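Local coordinates for uncharacterized protein YJL217W (Saccharomyces cerevisiae, PDB 3O12) that acts in galactose metabolism through the GAL83 protein and may control the level of the enolase ENO1, at residues A82-S92 with K199-P210. Numbering follows the deposited sequence.
With SO4 (sulfate ion), chain B.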
# COMPACT_ATOMS: atom_id res chain seq x y z
N ALA A 82 -15.87 1.47 -8.12
CA ALA A 82 -15.85 0.57 -6.97
C ALA A 82 -14.99 -0.63 -7.32
O ALA A 82 -14.95 -1.05 -8.48
CB ALA A 82 -17.25 0.12 -6.64
N PHE A 83 -14.30 -1.19 -6.33
CA PHE A 83 -13.42 -2.31 -6.60
C PHE A 83 -13.05 -3.07 -5.34
O PHE A 83 -13.17 -2.55 -4.24
CB PHE A 83 -12.13 -1.82 -7.28
CG PHE A 83 -11.23 -1.03 -6.36
CD1 PHE A 83 -10.28 -1.67 -5.57
CD2 PHE A 83 -11.36 0.34 -6.26
CE1 PHE A 83 -9.48 -0.95 -4.71
CE2 PHE A 83 -10.55 1.08 -5.40
CZ PHE A 83 -9.62 0.44 -4.62
N THR A 84 -12.58 -4.30 -5.53
CA THR A 84 -11.83 -5.04 -4.53
C THR A 84 -10.50 -5.46 -5.15
O THR A 84 -10.46 -5.99 -6.27
CB THR A 84 -12.59 -6.29 -4.04
OG1 THR A 84 -13.77 -5.88 -3.34
CG2 THR A 84 -11.72 -7.11 -3.10
N ALA A 85 -9.41 -5.19 -4.44
CA ALA A 85 -8.06 -5.51 -4.90
C ALA A 85 -7.37 -6.35 -3.85
O ALA A 85 -7.60 -6.19 -2.64
CB ALA A 85 -7.27 -4.23 -5.16
N GLN A 86 -6.50 -7.25 -4.29
CA GLN A 86 -5.77 -8.11 -3.36
C GLN A 86 -4.35 -8.32 -3.89
O GLN A 86 -4.14 -8.35 -5.11
CB GLN A 86 -6.53 -9.43 -3.24
CG GLN A 86 -5.96 -10.47 -2.32
CD GLN A 86 -6.92 -11.64 -2.20
OE1 GLN A 86 -8.09 -11.46 -1.87
NE2 GLN A 86 -6.43 -12.84 -2.49
N VAL A 87 -3.38 -8.45 -2.99
CA VAL A 87 -1.98 -8.64 -3.39
C VAL A 87 -1.20 -9.33 -2.28
O VAL A 87 -1.52 -9.20 -1.10
CB VAL A 87 -1.32 -7.29 -3.78
CG1 VAL A 87 -1.08 -6.40 -2.54
CG2 VAL A 87 -0.04 -7.48 -4.59
N ARG A 88 -0.18 -10.09 -2.68
CA ARG A 88 0.76 -10.70 -1.75
C ARG A 88 2.02 -9.84 -1.70
O ARG A 88 2.51 -9.38 -2.74
CB ARG A 88 1.10 -12.11 -2.21
CG ARG A 88 1.93 -12.92 -1.21
CD ARG A 88 2.21 -14.30 -1.76
NE ARG A 88 2.91 -15.13 -0.79
CZ ARG A 88 3.25 -16.40 -1.02
NH1 ARG A 88 2.94 -16.96 -2.18
NH2 ARG A 88 3.88 -17.10 -0.09
N VAL A 89 2.55 -9.64 -0.50
CA VAL A 89 3.67 -8.73 -0.27
C VAL A 89 4.77 -9.49 0.45
O VAL A 89 4.55 -10.00 1.55
CB VAL A 89 3.26 -7.53 0.61
CG1 VAL A 89 4.40 -6.53 0.73
CG2 VAL A 89 2.03 -6.85 0.04
N GLN A 90 5.93 -9.59 -0.18
CA GLN A 90 7.08 -10.27 0.41
C GLN A 90 8.27 -9.32 0.47
O GLN A 90 9.01 -9.18 -0.50
CB GLN A 90 7.41 -11.53 -0.38
CG GLN A 90 6.30 -12.57 -0.31
CD GLN A 90 6.57 -13.78 -1.18
OE1 GLN A 90 6.85 -14.87 -0.67
NE2 GLN A 90 6.50 -13.60 -2.49
N GLY A 91 8.44 -8.68 1.61
CA GLY A 91 9.48 -7.68 1.77
C GLY A 91 10.57 -8.12 2.71
O GLY A 91 10.36 -8.99 3.56
N SER A 92 11.74 -7.52 2.55
CA SER A 92 12.89 -7.80 3.41
C SER A 92 13.18 -6.60 4.32
O SER A 92 14.17 -5.90 4.12
CB SER A 92 14.11 -8.11 2.55
OG SER A 92 13.83 -9.16 1.64
N LYS A 199 14.12 -4.40 -0.40
CA LYS A 199 13.71 -5.29 -1.48
C LYS A 199 12.33 -5.88 -1.19
O LYS A 199 12.09 -6.40 -0.11
CB LYS A 199 14.73 -6.42 -1.68
CG LYS A 199 16.14 -5.94 -1.93
CD LYS A 199 17.10 -7.13 -1.98
CE LYS A 199 18.56 -6.69 -1.98
NZ LYS A 199 18.93 -6.00 -3.24
N VAL A 200 11.43 -5.78 -2.17
CA VAL A 200 10.07 -6.28 -2.02
C VAL A 200 9.58 -6.94 -3.30
O VAL A 200 9.77 -6.40 -4.40
CB VAL A 200 9.07 -5.15 -1.68
CG1 VAL A 200 7.74 -5.73 -1.21
CG2 VAL A 200 9.65 -4.21 -0.62
N THR A 201 8.95 -8.11 -3.17
CA THR A 201 8.26 -8.73 -4.29
C THR A 201 6.75 -8.71 -4.08
O THR A 201 6.25 -9.09 -3.02
CB THR A 201 8.73 -10.18 -4.50
OG1 THR A 201 10.11 -10.17 -4.89
CG2 THR A 201 7.92 -10.86 -5.59
N PHE A 202 6.03 -8.26 -5.11
CA PHE A 202 4.58 -8.27 -5.12
C PHE A 202 4.09 -9.31 -6.11
O PHE A 202 4.63 -9.42 -7.21
CB PHE A 202 4.03 -6.90 -5.52
CG PHE A 202 4.45 -5.78 -4.59
CD1 PHE A 202 3.68 -5.45 -3.48
CD2 PHE A 202 5.62 -5.07 -4.83
CE1 PHE A 202 4.07 -4.42 -2.63
CE2 PHE A 202 6.01 -4.04 -3.98
CZ PHE A 202 5.24 -3.71 -2.88
N SER A 203 3.05 -10.05 -5.73
CA SER A 203 2.53 -11.10 -6.59
C SER A 203 1.08 -11.40 -6.25
O SER A 203 0.51 -10.77 -5.36
CB SER A 203 3.38 -12.37 -6.46
OG SER A 203 3.28 -12.91 -5.14
N GLU A 204 0.47 -12.36 -6.93
CA GLU A 204 -0.90 -12.77 -6.63
C GLU A 204 -1.87 -11.60 -6.62
O GLU A 204 -2.73 -11.48 -5.76
CB GLU A 204 -0.97 -13.57 -5.32
CG GLU A 204 -0.03 -14.78 -5.37
CD GLU A 204 -0.22 -15.76 -4.23
OE1 GLU A 204 -1.23 -15.67 -3.51
OE2 GLU A 204 0.66 -16.63 -4.10
N TRP A 205 -1.73 -10.75 -7.63
CA TRP A 205 -2.61 -9.61 -7.82
C TRP A 205 -3.98 -10.01 -8.34
O TRP A 205 -4.11 -10.85 -9.24
CB TRP A 205 -1.99 -8.68 -8.87
CG TRP A 205 -2.84 -7.49 -9.21
CD1 TRP A 205 -3.52 -7.27 -10.37
CD2 TRP A 205 -3.10 -6.37 -8.37
NE1 TRP A 205 -4.19 -6.07 -10.31
CE2 TRP A 205 -3.94 -5.50 -9.09
CE3 TRP A 205 -2.71 -6.01 -7.07
CZ2 TRP A 205 -4.40 -4.29 -8.56
CZ3 TRP A 205 -3.16 -4.81 -6.55
CH2 TRP A 205 -4.00 -3.97 -7.30
N SER A 206 -5.01 -9.35 -7.82
CA SER A 206 -6.36 -9.52 -8.33
C SER A 206 -7.11 -8.20 -8.18
O SER A 206 -7.04 -7.57 -7.12
CB SER A 206 -7.09 -10.62 -7.56
OG SER A 206 -8.36 -10.90 -8.13
N LEU A 207 -7.82 -7.78 -9.22
CA LEU A 207 -8.63 -6.57 -9.18
C LEU A 207 -9.97 -6.85 -9.84
O LEU A 207 -10.01 -7.26 -11.01
CB LEU A 207 -7.92 -5.42 -9.89
CG LEU A 207 -8.72 -4.14 -10.10
CD1 LEU A 207 -9.09 -3.52 -8.76
CD2 LEU A 207 -7.95 -3.14 -10.95
N THR A 208 -11.05 -6.63 -9.10
CA THR A 208 -12.39 -6.96 -9.58
C THR A 208 -13.42 -5.98 -9.02
O THR A 208 -13.08 -5.13 -8.19
CB THR A 208 -12.81 -8.37 -9.14
OG1 THR A 208 -12.91 -8.42 -7.71
CG2 THR A 208 -11.80 -9.41 -9.62
N ALA A 209 -14.66 -6.09 -9.46
CA ALA A 209 -15.74 -5.36 -8.80
C ALA A 209 -15.96 -5.99 -7.43
O ALA A 209 -15.63 -7.15 -7.21
CB ALA A 209 -17.01 -5.41 -9.62
N PRO A 210 -16.51 -5.22 -6.48
CA PRO A 210 -16.77 -5.81 -5.16
C PRO A 210 -17.86 -6.89 -5.24
O PRO A 210 -18.66 -6.88 -6.17
CB PRO A 210 -17.31 -4.63 -4.35
CG PRO A 210 -16.86 -3.40 -5.08
CD PRO A 210 -16.85 -3.79 -6.53
S SO4 B . 4.71 -20.23 -1.82
O1 SO4 B . 3.95 -20.15 -0.57
O2 SO4 B . 5.08 -21.62 -2.06
O3 SO4 B . 3.89 -19.75 -2.92
O4 SO4 B . 5.92 -19.42 -1.72
O HOH W 1 -9.91 -9.03 -5.95
O HOH W 2 -4.60 -13.25 -4.63
O HOH W 3 4.81 -11.63 -3.30
O HOH W 4 15.68 -5.45 1.89
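Val87 packs against Trp205 and Phe202 where two antiparallel strands, 83-91 and 199-208, pair in the middle of a seven-stranded sheet, one of the two sheets of this sandwich-like chain. Strands 48-52 and 148-155 flank the pair. Paired N-H...O bonds join Thr84 with Thr208, Gln86 with Ser206, Arg88 with Ser203 and Gln90 with Thr201; between the second and third pairs the register slips by one residue, a beta bulge in which Glu204 takes positive phi and psi. The tightly packed face carries Phe83, Ala85, Val87, Val89, Val200, Phe202, Trp205 and Leu207, and it meets Val186 and Pro188 of strand 185-191 in the other sheet. Val87 CB lies 3.8 Å from CE3 at the edge of the indole, while its CG2, turned anti to the backbone N, lies 3.4 Å from Ser203 O and faces the edge of the Phe202 ring more loosely. The Ala85 methyl approaches Trp205 CH2 at 3.9 Å. Val89 runs alongside Phe202, its CG1 4.0 Å from CE1; Val200 CG1 sits over one ring face, near its margin.

The opposite face is polar, looser and bridged by waters. One accepts from Gln86 NE2 and donates to Glu204 O, while Gln86 OE1 takes a hydrogen bond from Arg151 NH2; another joins Gln90 NE2, Thr201 O and Ser203 OG. From the bulge, Glu204 reaches Arg88 in a bent salt bridge, NH1 3.0 Å from OE2 and above the carboxylate plane; OE1 is held by Lys167 and Trp149. The Arg88 chain is fully extended, NH2 also pairing with Asp147, and its end holds a sulfate, probably picked up from the crystallisation solution: NH1 donates almost straight to sulfate O3 at 3.0 Å, and NH2 to O1 at 3.1 Å.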